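PDB 3K11: putative glycosyl hydrolase from Bacteroides thetaiotaomicron VPI-5482, which is of unknown function but probably hydrolyses glycosidic bonds in sugar substrates. Local coordinates for residues 305-313 with 356-364; 265-276 with 325-335. All coordinates share one frame; numbering follows the deposited sequence.

Contact 1 of 2, residues 305-313 with 356-364; sequences ALQSGEGFW and LGWHAVAGK. With EDO (1,2-ethanediol), chain C.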
ATOM      1  N   ALA A 305       7.539  10.295   0.724  1.00 23.11           N
ATOM      2  CA  ALA A 305       6.479   9.702  -0.116  1.00 24.22           C
ATOM      3  C   ALA A 305       5.398   9.049   0.725  1.00 27.23           C
ATOM      4  O   ALA A 305       4.302   8.828   0.223  1.00 25.50           O
ATOM      5  CB  ALA A 305       7.066   8.680  -1.061  1.00 25.07           C
ATOM      6  N   LEU A 306       5.725   8.662   1.964  1.00 24.64           N
ATOM      7  CA  LEU A 306       4.764   7.949   2.802  1.00 21.50           C
ATOM      8  C   LEU A 306       4.094   8.804   3.876  1.00 23.44           C
ATOM      9  O   LEU A 306       3.402   8.281   4.757  1.00 24.45           O
ATOM     10  CB  LEU A 306       5.454   6.742   3.417  1.00 23.56           C
ATOM     11  CG  LEU A 306       5.932   5.723   2.359  1.00 23.71           C
ATOM     12  CD1 LEU A 306       6.917   4.686   3.041  1.00 25.01           C
ATOM     13  CD2 LEU A 306       4.719   5.037   1.663  1.00 23.67           C
ATOM     14  N   GLN A 307       4.238  10.117   3.779  1.00 24.78           N
ATOM     15  CA  GLN A 307       3.510  10.991   4.673  1.00 24.83           C
ATOM     16  C   GLN A 307       2.011  10.770   4.472  1.00 23.71           C
ATOM     17  O   GLN A 307       1.518  10.729   3.333  1.00 22.87           O
ATOM     18  CB  GLN A 307       3.831  12.453   4.362  1.00 22.40           C
ATOM     19  CG  GLN A 307       3.265  13.420   5.421  1.00 20.54           C
ATOM     20  CD  GLN A 307       3.657  14.853   5.149  1.00 20.97           C
ATOM     21  OE1 GLN A 307       3.789  15.233   4.012  1.00 22.42           O
ATOM     22  NE2 GLN A 307       3.799  15.657   6.203  1.00 21.33           N
ATOM     23  N   SER A 308       1.264  10.644   5.566  1.00 23.07           N
ATOM     24  CA  SER A 308      -0.182  10.473   5.493  1.00 23.24           C
ATOM     25  C   SER A 308      -0.874  11.765   5.153  1.00 26.09           C
ATOM     26  O   SER A 308      -0.301  12.864   5.257  1.00 22.54           O
ATOM     27  CB  SER A 308      -0.761   9.982   6.854  1.00 22.99           C
ATOM     28  OG  SER A 308      -0.848  11.089   7.777  1.00 22.79           O
ATOM     29  N   GLY A 309      -2.142  11.644   4.781  1.00 25.03           N
ATOM     30  CA  GLY A 309      -3.008  12.775   4.569  1.00 22.87           C
ATOM     31  C   GLY A 309      -3.260  13.661   5.768  1.00 23.57           C
ATOM     32  O   GLY A 309      -3.801  14.737   5.624  1.00 24.82           O
ATOM     33  N   GLU A 310      -2.881  13.193   6.963  1.00 23.44           N
ATOM     34  CA  GLU A 310      -3.004  13.944   8.189  1.00 23.93           C
ATOM     35  C   GLU A 310      -1.694  14.631   8.546  1.00 25.20           C
ATOM     36  O   GLU A 310      -1.631  15.367   9.540  1.00 26.12           O
ATOM     37  CB  GLU A 310      -3.427  13.044   9.367  1.00 24.62           C
ATOM     38  CG  GLU A 310      -4.767  12.349   9.127  1.00 23.93           C
ATOM     39  CD  GLU A 310      -5.853  13.332   8.735  1.00 25.69           C
ATOM     40  OE1 GLU A 310      -5.993  14.395   9.396  1.00 28.51           O
ATOM     41  OE2 GLU A 310      -6.571  13.057   7.752  1.00 29.03           O
ATOM     42  N   GLY A 311      -0.651  14.394   7.747  1.00 25.90           N
ATOM     43  CA  GLY A 311       0.650  15.037   7.981  1.00 20.99           C
ATOM     44  C   GLY A 311       1.588  14.192   8.830  1.00 23.02           C
ATOM     45  O   GLY A 311       2.783  14.349   8.771  1.00 24.49           O
ATOM     46  N   PHE A 312       1.028  13.304   9.629  1.00 23.13           N
ATOM     47  CA  PHE A 312       1.807  12.354  10.409  1.00 23.27           C
ATOM     48  C   PHE A 312       2.321  11.243   9.494  1.00 22.64           C
ATOM     49  O   PHE A 312       1.766  10.982   8.413  1.00 25.18           O
ATOM     50  CB  PHE A 312       0.921  11.679  11.456  1.00 24.07           C
ATOM     51  CG  PHE A 312       0.401  12.595  12.515  1.00 23.16           C
ATOM     52  CD1 PHE A 312       1.180  12.903  13.628  1.00 24.30           C
ATOM     53  CD2 PHE A 312      -0.878  13.143  12.417  1.00 24.37           C
ATOM     54  CE1 PHE A 312       0.688  13.749  14.619  1.00 23.59           C
ATOM     55  CE2 PHE A 312      -1.384  13.962  13.410  1.00 23.69           C
ATOM     56  CZ  PHE A 312      -0.578  14.310  14.488  1.00 25.78           C
ATOM     57  N   TRP A 313       3.320  10.533   9.995  1.00 22.90           N
ATOM     58  CA  TRP A 313       3.746   9.275   9.428  1.00 22.88           C
ATOM     59  C   TRP A 313       3.266   8.103  10.301  1.00 21.68           C
ATOM     60  O   TRP A 313       2.933   8.258  11.483  1.00 23.83           O
ATOM     61  CB  TRP A 313       5.258   9.261   9.253  1.00 24.90           C
ATOM     62  CG  TRP A 313       5.771  10.068   8.115  1.00 23.21           C
ATOM     63  CD1 TRP A 313       6.137   9.577   6.877  1.00 23.85           C
ATOM     64  CD2 TRP A 313       5.989  11.482   8.056  1.00 23.06           C
ATOM     65  NE1 TRP A 313       6.573  10.603   6.070  1.00 23.11           N
ATOM     66  CE2 TRP A 313       6.495  11.773   6.767  1.00 23.76           C
ATOM     67  CE3 TRP A 313       5.804  12.542   8.953  1.00 21.37           C
ATOM     68  CZ2 TRP A 313       6.830  13.054   6.369  1.00 24.43           C
ATOM     69  CZ3 TRP A 313       6.193  13.832   8.564  1.00 20.63           C
ATOM     70  CH2 TRP A 313       6.686  14.071   7.283  1.00 22.74           C
ATOM     71  N   LEU A 356       3.261  20.929   6.830  1.00 22.56           N
ATOM     72  CA  LEU A 356       2.108  20.084   7.141  1.00 22.73           C
ATOM     73  C   LEU A 356       2.451  19.209   8.328  1.00 22.58           C
ATOM     74  O   LEU A 356       1.627  18.986   9.242  1.00 22.66           O
ATOM     75  CB  LEU A 356       1.748  19.201   5.950  1.00 21.57           C
ATOM     76  CG  LEU A 356       0.653  18.173   6.212  1.00 25.08           C
ATOM     77  CD1 LEU A 356      -0.680  18.841   6.656  1.00 21.14           C
ATOM     78  CD2 LEU A 356       0.447  17.220   5.030  1.00 20.72           C
ATOM     79  N   GLY A 357       3.652  18.641   8.317  1.00 24.73           N
ATOM     80  CA  GLY A 357       4.073  17.837   9.468  1.00 24.25           C
ATOM     81  C   GLY A 357       4.069  18.608  10.768  1.00 23.08           C
ATOM     82  O   GLY A 357       3.717  18.043  11.815  1.00 24.94           O
ATOM     83  N   TRP A 358       4.484  19.884  10.732  1.00 24.56           N
ATOM     84  CA  TRP A 358       4.418  20.741  11.907  1.00 24.42           C
ATOM     85  C   TRP A 358       2.963  20.973  12.357  1.00 21.59           C
ATOM     86  O   TRP A 358       2.669  20.894  13.540  1.00 24.37           O
ATOM     87  CB  TRP A 358       5.173  22.094  11.739  1.00 25.54           C
ATOM     88  CG  TRP A 358       5.040  22.859  13.055  1.00 22.80           C
ATOM     89  CD1 TRP A 358       4.148  23.814  13.316  1.00 24.09           C
ATOM     90  CD2 TRP A 358       5.647  22.527  14.305  1.00 26.34           C
ATOM     91  NE1 TRP A 358       4.218  24.196  14.619  1.00 25.39           N
ATOM     92  CE2 TRP A 358       5.103  23.392  15.268  1.00 23.48           C
ATOM     93  CE3 TRP A 358       6.581  21.573  14.706  1.00 25.89           C
ATOM     94  CZ2 TRP A 358       5.519  23.404  16.597  1.00 23.53           C
ATOM     95  CZ3 TRP A 358       6.972  21.548  16.038  1.00 27.02           C
ATOM     96  CH2 TRP A 358       6.421  22.437  16.975  1.00 24.37           C
ATOM     97  N   HIS A 359       2.060  21.258  11.426  1.00 23.42           N
ATOM     98  CA  HIS A 359       0.645  21.408  11.788  1.00 24.60           C
ATOM     99  C   HIS A 359       0.150  20.166  12.525  1.00 25.01           C
ATOM    100  O   HIS A 359      -0.566  20.264  13.540  1.00 25.17           O
ATOM    101  CB  HIS A 359      -0.223  21.637  10.553  1.00 24.33           C
ATOM    102  CG  HIS A 359      -0.200  23.043  10.037  1.00 27.06           C
ATOM    103  ND1 HIS A 359      -0.580  24.130  10.800  1.00 34.13           N
ATOM    104  CD2 HIS A 359       0.147  23.538   8.825  1.00 27.23           C
ATOM    105  CE1 HIS A 359      -0.463  25.232  10.073  1.00 32.25           C
ATOM    106  NE2 HIS A 359      -0.046  24.897   8.864  1.00 26.03           N
ATOM    107  N   ALA A 360       0.563  19.000  12.026  1.00 23.66           N
ATOM    108  CA  ALA A 360       0.175  17.713  12.588  1.00 22.46           C
ATOM    109  C   ALA A 360       0.688  17.619  14.042  1.00 23.72           C
ATOM    110  O   ALA A 360      -0.057  17.404  14.983  1.00 23.27           O
ATOM    111  CB  ALA A 360       0.753  16.569  11.755  1.00 22.52           C
ATOM    112  N   VAL A 361       1.969  17.846  14.205  1.00 25.26           N
ATOM    113  CA  VAL A 361       2.601  17.759  15.510  1.00 24.09           C
ATOM    114  C   VAL A 361       2.047  18.794  16.522  1.00 24.92           C
ATOM    115  O   VAL A 361       1.789  18.471  17.702  1.00 24.34           O
ATOM    116  CB  VAL A 361       4.154  17.926  15.322  1.00 30.36           C
ATOM    117  CG1 VAL A 361       4.850  18.192  16.572  1.00 29.83           C
ATOM    118  CG2 VAL A 361       4.709  16.648  14.627  1.00 28.49           C
ATOM    119  N   ALA A 362       1.885  20.037  16.086  1.00 23.27           N
ATOM    120  CA  ALA A 362       1.401  21.072  16.972  1.00 26.00           C
ATOM    121  C   ALA A 362       0.005  20.708  17.512  1.00 25.88           C
ATOM    122  O   ALA A 362      -0.333  21.043  18.627  1.00 26.08           O
ATOM    123  CB  ALA A 362       1.410  22.438  16.266  1.00 23.13           C
ATOM    124  N   GLY A 363      -0.788  20.024  16.716  1.00 25.83           N
ATOM    125  CA  GLY A 363      -2.094  19.517  17.155  1.00 27.49           C
ATOM    126  C   GLY A 363      -2.052  18.472  18.252  1.00 27.13           C
ATOM    127  O   GLY A 363      -3.082  18.167  18.848  1.00 27.25           O
ATOM    128  N   LYS A 364      -0.877  17.944  18.552  1.00 25.05           N
ATOM    129  CA  LYS A 364      -0.708  16.942  19.610  1.00 23.51           C
ATOM    130  C   LYS A 364      -0.048  17.532  20.855  1.00 25.44           C
ATOM    131  O   LYS A 364       0.231  16.816  21.805  1.00 26.27           O
ATOM    132  CB  LYS A 364       0.100  15.777  19.084  1.00 24.07           C
ATOM    133  CG  LYS A 364      -0.622  15.001  17.997  1.00 26.55           C
ATOM    134  CD  LYS A 364      -1.725  14.152  18.577  1.00 30.67           C
ATOM    135  CE  LYS A 364      -2.590  13.593  17.455  1.00 40.04           C
ATOM    136  NZ  LYS A 364      -3.692  12.762  18.013  1.00 39.28           N
TER
HETATM  137  C1  EDO C   2      -4.596  18.679   8.089  1.00 31.34           C
HETATM  138  O1  EDO C   2      -4.094  18.752   9.432  1.00 29.71           O
HETATM  139  C2  EDO C   2      -5.135  17.299   7.837  1.00 28.09           C
HETATM  140  O2  EDO C   2      -6.324  17.003   8.623  1.00 27.94           O

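Contact 2 of 2, residues 265-276 with 325-335; sequences ARANGWALLTAC and ETSATAIYVYC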
ATOM      1  N   ALA A 265       8.870   3.769  12.324  1.00 23.54           N
ATOM      2  CA  ALA A 265       9.022   5.232  12.099  1.00 21.67           C
ATOM      3  C   ALA A 265       9.988   5.929  13.002  1.00 24.63           C
ATOM      4  O   ALA A 265      10.854   6.676  12.502  1.00 24.54           O
ATOM      5  CB  ALA A 265       7.616   5.949  12.111  1.00 19.89           C
ATOM      6  N   ARG A 266       9.946   5.693  14.317  1.00 22.68           N
ATOM      7  CA  ARG A 266      10.879   6.440  15.151  1.00 23.24           C
ATOM      8  C   ARG A 266      12.327   6.106  14.813  1.00 22.94           C
ATOM      9  O   ARG A 266      13.119   7.009  14.656  1.00 25.62           O
ATOM     10  CB  ARG A 266      10.622   6.260  16.633  1.00 22.56           C
ATOM     11  CG  ARG A 266      11.680   7.022  17.452  1.00 24.56           C
ATOM     12  CD  ARG A 266      11.269   7.390  18.851  1.00 24.34           C
ATOM     13  NE  ARG A 266      11.064   6.238  19.705  1.00 23.67           N
ATOM     14  CZ  ARG A 266       9.951   5.986  20.384  1.00 21.28           C
ATOM     15  NH1 ARG A 266       8.898   6.787  20.337  1.00 24.22           N
ATOM     16  NH2 ARG A 266       9.924   4.912  21.179  1.00 23.63           N
ATOM     17  N   ALA A 267      12.666   4.838  14.647  1.00 23.24           N
ATOM     18  CA  ALA A 267      14.056   4.464  14.356  1.00 22.81           C
ATOM     19  C   ALA A 267      14.438   4.970  12.973  1.00 22.95           C
ATOM     20  O   ALA A 267      15.584   5.333  12.745  1.00 23.57           O
ATOM     21  CB  ALA A 267      14.275   2.934  14.490  1.00 21.99           C
ATOM     22  N   ASN A 268      13.489   5.021  12.028  1.00 22.36           N
ATOM     23  CA  ASN A 268      13.778   5.655  10.753  1.00 20.36           C
ATOM     24  C   ASN A 268      14.048   7.126  10.953  1.00 22.19           C
ATOM     25  O   ASN A 268      14.964   7.683  10.343  1.00 24.27           O
ATOM     26  CB  ASN A 268      12.650   5.413   9.741  1.00 23.31           C
ATOM     27  CG  ASN A 268      12.938   4.195   8.885  1.00 20.88           C
ATOM     28  OD1 ASN A 268      13.522   4.335   7.787  1.00 22.17           O
ATOM     29  ND2 ASN A 268      12.635   2.981   9.415  1.00 23.35           N
ATOM     30  N   GLY A 269      13.356   7.745  11.915  1.00 22.87           N
ATOM     31  CA  GLY A 269      13.686   9.112  12.314  1.00 23.43           C
ATOM     32  C   GLY A 269      15.100   9.200  12.864  1.00 22.69           C
ATOM     33  O   GLY A 269      15.864  10.083  12.490  1.00 23.90           O
ATOM     34  N   TRP A 270      15.482   8.300  13.742  1.00 22.83           N
ATOM     35  CA  TRP A 270      16.835   8.318  14.267  1.00 22.37           C
ATOM     36  C   TRP A 270      17.896   8.232  13.157  1.00 24.21           C
ATOM     37  O   TRP A 270      18.906   8.887  13.232  1.00 24.96           O
ATOM     38  CB  TRP A 270      17.042   7.179  15.250  1.00 22.64           C
ATOM     39  CG  TRP A 270      16.280   7.276  16.545  1.00 23.02           C
ATOM     40  CD1 TRP A 270      15.775   6.209  17.280  1.00 27.84           C
ATOM     41  CD2 TRP A 270      15.940   8.455  17.280  1.00 28.25           C
ATOM     42  NE1 TRP A 270      15.156   6.683  18.387  1.00 28.38           N
ATOM     43  CE2 TRP A 270      15.231   8.047  18.409  1.00 30.82           C
ATOM     44  CE3 TRP A 270      16.162   9.816  17.089  1.00 35.07           C
ATOM     45  CZ2 TRP A 270      14.737   8.937  19.333  1.00 31.82           C
ATOM     46  CZ3 TRP A 270      15.662  10.710  18.026  1.00 35.37           C
ATOM     47  CH2 TRP A 270      14.943  10.256  19.123  1.00 33.23           C
ATOM     48  N   ALA A 271      17.651   7.455  12.108  1.00 24.08           N
ATOM     49  CA  ALA A 271      18.594   7.295  10.992  1.00 22.31           C
ATOM     50  C   ALA A 271      18.662   8.595  10.182  1.00 23.07           C
ATOM     51  O   ALA A 271      19.731   9.002   9.713  1.00 24.86           O
ATOM     52  CB  ALA A 271      18.143   6.157  10.059  1.00 23.02           C
ATOM     53  N   LEU A 272      17.518   9.241   9.993  1.00 23.38           N
ATOM     54  CA  LEU A 272      17.472  10.526   9.256  1.00 22.82           C
ATOM     55  C   LEU A 272      18.192  11.609  10.040  1.00 23.57           C
ATOM     56  O   LEU A 272      18.959  12.414   9.481  1.00 23.70           O
ATOM     57  CB  LEU A 272      16.002  10.911   8.980  1.00 21.98           C
ATOM     58  CG  LEU A 272      15.760  11.919   7.821  1.00 23.73           C
ATOM     59  CD1 LEU A 272      16.234  11.381   6.434  1.00 24.79           C
ATOM     60  CD2 LEU A 272      14.287  12.340   7.792  1.00 22.76           C
ATOM     61  N   LEU A 273      17.969  11.592  11.356  1.00 21.80           N
ATOM     62  CA  LEU A 273      18.599  12.554  12.277  1.00 22.14           C
ATOM     63  C   LEU A 273      20.088  12.325  12.364  1.00 21.15           C
ATOM     64  O   LEU A 273      20.862  13.291  12.454  1.00 23.89           O
ATOM     65  CB  LEU A 273      17.897  12.503  13.654  1.00 22.06           C
ATOM     66  CG  LEU A 273      18.300  13.478  14.754  1.00 30.46           C
ATOM     67  CD1 LEU A 273      18.432  14.883  14.305  1.00 20.80           C
ATOM     68  CD2 LEU A 273      17.307  13.378  15.922  1.00 28.71           C
ATOM     69  N   THR A 274      20.513  11.069  12.352  1.00 23.53           N
ATOM     70  CA  THR A 274      21.953  10.760  12.324  1.00 23.64           C
ATOM     71  C   THR A 274      22.638  11.365  11.113  1.00 24.13           C
ATOM     72  O   THR A 274      23.708  11.979  11.211  1.00 24.35           O
ATOM     73  CB  THR A 274      22.179   9.241  12.287  1.00 24.18           C
ATOM     74  OG1 THR A 274      21.627   8.686  13.478  1.00 26.31           O
ATOM     75  CG2 THR A 274      23.666   8.906  12.255  1.00 24.14           C
ATOM     76  N   ALA A 275      22.026  11.207   9.944  1.00 23.11           N
ATOM     77  CA  ALA A 275      22.570  11.827   8.729  1.00 22.68           C
ATOM     78  C   ALA A 275      22.688  13.338   8.895  1.00 23.75           C
ATOM     79  O   ALA A 275      23.693  13.924   8.517  1.00 24.51           O
ATOM     80  CB  ALA A 275      21.701  11.456   7.536  1.00 21.11           C
ATOM     81  N   CYS A 276      21.665  14.001   9.463  1.00 23.20           N
ATOM     82  CA  CYS A 276      21.751  15.441   9.737  1.00 23.12           C
ATOM     83  C   CYS A 276      22.863  15.778  10.711  1.00 23.07           C
ATOM     84  O   CYS A 276      23.612  16.700  10.457  1.00 24.04           O
ATOM     85  CB  CYS A 276      20.418  15.974  10.290  1.00 22.89           C
ATOM     86  SG  CYS A 276      19.056  15.953   9.089  1.00 25.26           S
ATOM     87  N   GLU A 325       2.015   8.216  14.341  1.00 23.64           N
ATOM     88  CA  GLU A 325       2.883   8.402  15.532  1.00 21.96           C
ATOM     89  C   GLU A 325       3.603   9.734  15.547  1.00 24.84           C
ATOM     90  O   GLU A 325       4.201  10.170  14.557  1.00 25.69           O
ATOM     91  CB  GLU A 325       3.844   7.217  15.583  1.00 23.16           C
ATOM     92  CG  GLU A 325       4.468   6.945  16.955  1.00 23.48           C
ATOM     93  CD  GLU A 325       5.678   7.829  17.232  1.00 25.58           C
ATOM     94  OE1 GLU A 325       6.477   7.989  16.265  1.00 24.29           O
ATOM     95  OE2 GLU A 325       5.865   8.299  18.393  1.00 23.20           O
ATOM     96  N   THR A 326       3.548  10.369  16.697  1.00 22.96           N
ATOM     97  CA  THR A 326       3.955  11.758  16.823  1.00 22.28           C
ATOM     98  C   THR A 326       5.455  11.969  16.858  1.00 22.82           C
ATOM     99  O   THR A 326       5.956  12.910  16.227  1.00 25.36           O
ATOM    100  CB  THR A 326       3.327  12.345  18.095  1.00 23.65           C
ATOM    101  OG1 THR A 326       1.892  12.250  18.008  1.00 24.35           O
ATOM    102  CG2 THR A 326       3.766  13.841  18.307  1.00 22.19           C
ATOM    103  N   SER A 327       6.184  11.159  17.646  1.00 23.74           N
ATOM    104  CA  SER A 327       7.612  11.447  17.810  1.00 25.06           C
ATOM    105  C   SER A 327       8.376  11.330  16.481  1.00 25.30           C
ATOM    106  O   SER A 327       9.170  12.194  16.137  1.00 22.68           O
ATOM    107  CB  SER A 327       8.275  10.599  18.889  1.00 25.68           C
ATOM    108  OG  SER A 327       8.254   9.210  18.612  1.00 23.06           O
ATOM    109  N   ALA A 328       8.104  10.297  15.712  1.00 22.19           N
ATOM    110  CA  ALA A 328       8.739  10.145  14.418  1.00 22.87           C
ATOM    111  C   ALA A 328       8.397  11.298  13.511  1.00 22.94           C
ATOM    112  O   ALA A 328       9.251  11.828  12.799  1.00 23.48           O
ATOM    113  CB  ALA A 328       8.297   8.844  13.752  1.00 21.06           C
ATOM    114  N   THR A 329       7.130  11.693  13.525  1.00 24.74           N
ATOM    115  CA  THR A 329       6.668  12.807  12.721  1.00 22.09           C
ATOM    116  C   THR A 329       7.451  14.057  13.033  1.00 22.30           C
ATOM    117  O   THR A 329       7.934  14.752  12.111  1.00 22.76           O
ATOM    118  CB  THR A 329       5.151  13.039  12.910  1.00 24.07           C
ATOM    119  OG1 THR A 329       4.438  11.863  12.486  1.00 22.76           O
ATOM    120  CG2 THR A 329       4.675  14.252  12.109  1.00 21.06           C
ATOM    121  N   ALA A 330       7.648  14.319  14.324  1.00 23.02           N
ATOM    122  CA  ALA A 330       8.421  15.495  14.738  1.00 23.06           C
ATOM    123  C   ALA A 330       9.880  15.428  14.252  1.00 23.01           C
ATOM    124  O   ALA A 330      10.452  16.436  13.804  1.00 25.87           O
ATOM    125  CB  ALA A 330       8.384  15.664  16.294  1.00 22.87           C
ATOM    126  N   ILE A 331      10.503  14.276  14.437  1.00 23.91           N
ATOM    127  CA  ILE A 331      11.862  14.055  13.953  1.00 23.86           C
ATOM    128  C   ILE A 331      11.950  14.362  12.435  1.00 20.69           C
ATOM    129  O   ILE A 331      12.867  15.098  12.012  1.00 23.43           O
ATOM    130  CB  ILE A 331      12.395  12.633  14.210  1.00 22.33           C
ATOM    131  CG1 ILE A 331      12.510  12.315  15.719  1.00 25.46           C
ATOM    132  CG2 ILE A 331      13.770  12.456  13.516  1.00 20.56           C
ATOM    133  CD1 ILE A 331      12.589  10.765  16.033  1.00 23.45           C
ATOM    134  N   TYR A 332      11.032  13.836  11.636  1.00 23.80           N
ATOM    135  CA  TYR A 332      11.060  14.102  10.206  1.00 22.76           C
ATOM    136  C   TYR A 332      10.915  15.568   9.898  1.00 23.40           C
ATOM    137  O   TYR A 332      11.589  16.099   8.999  1.00 24.18           O
ATOM    138  CB  TYR A 332      10.001  13.342   9.447  1.00 23.86           C
ATOM    139  CG  TYR A 332      10.096  11.831   9.629  1.00 21.49           C
ATOM    140  CD1 TYR A 332      11.322  11.174   9.640  1.00 26.04           C
ATOM    141  CD2 TYR A 332       8.963  11.061   9.717  1.00 26.78           C
ATOM    142  CE1 TYR A 332      11.390   9.789   9.789  1.00 27.13           C
ATOM    143  CE2 TYR A 332       9.027   9.663   9.865  1.00 26.18           C
ATOM    144  CZ  TYR A 332      10.241   9.049   9.916  1.00 26.86           C
ATOM    145  OH  TYR A 332      10.329   7.675  10.097  1.00 27.43           O
ATOM    146  N   VAL A 333      10.014  16.228  10.597  1.00 22.94           N
ATOM    147  CA  VAL A 333       9.841  17.694  10.391  1.00 23.23           C
ATOM    148  C   VAL A 333      11.171  18.420  10.657  1.00 24.24           C
ATOM    149  O   VAL A 333      11.563  19.292   9.886  1.00 21.14           O
ATOM    150  CB  VAL A 333       8.709  18.267  11.281  1.00 21.62           C
ATOM    151  CG1 VAL A 333       8.675  19.818  11.270  1.00 20.03           C
ATOM    152  CG2 VAL A 333       7.323  17.693  10.814  1.00 21.34           C
ATOM    153  N   TYR A 334      11.828  18.092  11.760  1.00 24.37           N
ATOM    154  CA  TYR A 334      13.117  18.703  12.050  1.00 23.04           C
ATOM    155  C   TYR A 334      14.074  18.432  10.896  1.00 24.68           C
ATOM    156  O   TYR A 334      14.756  19.337  10.420  1.00 23.60           O
ATOM    157  CB  TYR A 334      13.773  18.211  13.350  1.00 23.09           C
ATOM    158  CG  TYR A 334      15.243  18.589  13.347  1.00 23.02           C
ATOM    159  CD1 TYR A 334      15.643  19.901  13.585  1.00 21.48           C
ATOM    160  CD2 TYR A 334      16.236  17.662  13.031  1.00 23.54           C
ATOM    161  CE1 TYR A 334      16.975  20.250  13.518  1.00 26.42           C
ATOM    162  CE2 TYR A 334      17.592  18.029  12.934  1.00 23.01           C
ATOM    163  CZ  TYR A 334      17.937  19.324  13.193  1.00 23.35           C
ATOM    164  OH  TYR A 334      19.254  19.723  13.146  1.00 23.63           O
ATOM    165  N   CYS A 335      14.206  17.165  10.521  1.00 22.68           N
ATOM    166  CA  CYS A 335      15.195  16.834   9.512  1.00 22.70           C
ATOM    167  C   CYS A 335      14.956  17.556   8.201  1.00 24.08           C
ATOM    168  O   CYS A 335      15.890  17.969   7.542  1.00 23.09           O
ATOM    169  CB  CYS A 335      15.209  15.354   9.238  1.00 22.17           C
ATOM    170  SG  CYS A 335      15.861  14.440  10.688  1.00 24.74           S
TER
HETATM  171  O   HOH W   1       7.298   5.433  15.541  1.00 22.19           O

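Contact 1 of 2, residues 305-313 with 356-364
Ala-360 sets its methyl squarely under the ring of Phe-312: CB lies 3.7 Å from the ring centroid and 9° off the ring normal, a CH-pi contact over the face. Phe-312 is placed for this by its first torsion (chi1 -66°), which puts CG opposite its own carbonyl carbon and brings one face of the ring over Ala-360 CB. Just beyond the helix, Lys-364 brings CG to 3.6 Å from Phe-312 CZ, near the ring plane; its methylene chain, bent at chi2, supplies the apolar surface. A methyl is well suited beneath the ring, since it lets the aromatic face come down close to the helix backbone.

One helical turn before Ala-360, Leu-356 extends toward the tight turn of the loop and rests CG 3.6 Å from Gly-311 CA. Gly-311 must be small here: a side chain would run into Leu-356 O and crowd Ala-360 CB, and the positive phi also calls for glycine. Gln-307 reaches over with an extended chain, its amide end slanting across Leu-356 CD2. Its NE2 gives a fairly straight bond (160°) to Gly-311 O at 3.1 Å, close to its own amide plane, and a second to Val-353 O of the helix, so one amide nitrogen ties loop to helix.

Ser-308 holds the loop from within: its OG donates to Phe-312 O at 2.7 Å and accepts from Glu-310 N. Glu-310 turns outward, OE2 bonding to Tyr-389 of the second subunit and OE1 to a bound ethanediol. The arrangement is an ST turn combined with a type I beta turn, Ser-308 to Gly-311, packed on helix 347-362 beside the subunit interface, in a helix-rich domain consistent with the (alpha/alpha)6 barrel of family 88 relatives.

Contact 2 of 2, residues 265-276 with 325-335
Tyr-332 drives its side chain as a knob into a hole formed by Ala-265, Asn-268, Gly-269 and Leu-272. The floor is Gly-269: having no side chain, it lets Tyr-332 CE1 come within 3.5 Å of its CA, and it admits Ile-331 CD1 beside the helix, where a CB would clash. Leu-272 CD2 forms one wall. At the far end Tyr-332 OH makes a weak hydrogen bond to Ala-265 O, which already accepts from Gly-269 N.

Small residues let the helices approach to 8.1 Å between axes, crossing at 21° and running the same way. Ala-265 CB and Ala-328 CB press together at 3.4 Å, tighter than usual. Ile-331 fills the groove beside the tyrosine by splitting its branches: CG2 touches Gly-269 O, while CD1 lies 3.9 Å from the centroid of the Trp-270 six-membered ring, over its face. Further along, Cys-335 CB meets Leu-272 CD2 closely, and Leu-273, its CG anti to the backbone N (chi1 -176°), pushes CD1 against Tyr-334 CE2.

Polar chemistry gathers at the start of helix 326-342. Glu-325 is its N-cap, bending at chi2 so that OE1 takes Ala-328 N and OE2 takes Ser-327 N and OG, and also Cys-375 N; a water links OE1 to Arg-266 N, weakly at the arginine end. Arg-266 NH1 donates to Ser-327 OG at 3.0 Å in the guanidinium plane, forms a long salt bridge to Glu-325 OE2, and bonds to Cys-375 O. A glutamine in place of Glu-325 removes the negative charge and would probably cost Arg-266 its distant ionic partner and weaken the cap. An apolar seam passes into a charged end, where the helix dipole and the arginine probably both stabilise the carboxylate as an anion.

How the contacts relate
Helix 326-342 joins the two contacts, whose centres lie about 12 Å apart: one side of it packs against helix 265-281 in contact 2, while Thr-329 and Val-333 turn to the segments of contact 1. Trp-313, at the end of the loop, makes probable hydrogen bonds through its O to Glu-325 N (3.0 Å) and through its N to Thr-329 OG1 (3.0 Å), and its ring meets Tyr-332 edge-to-face. Val-333 CG2 also packs 3.4 Å from Gly-357 C. The centre of contact 2 lies about 6 Å from the centre of the chain, that of contact 1 about 16 Å, where the second subunit and a bound ethanediol adjoin it.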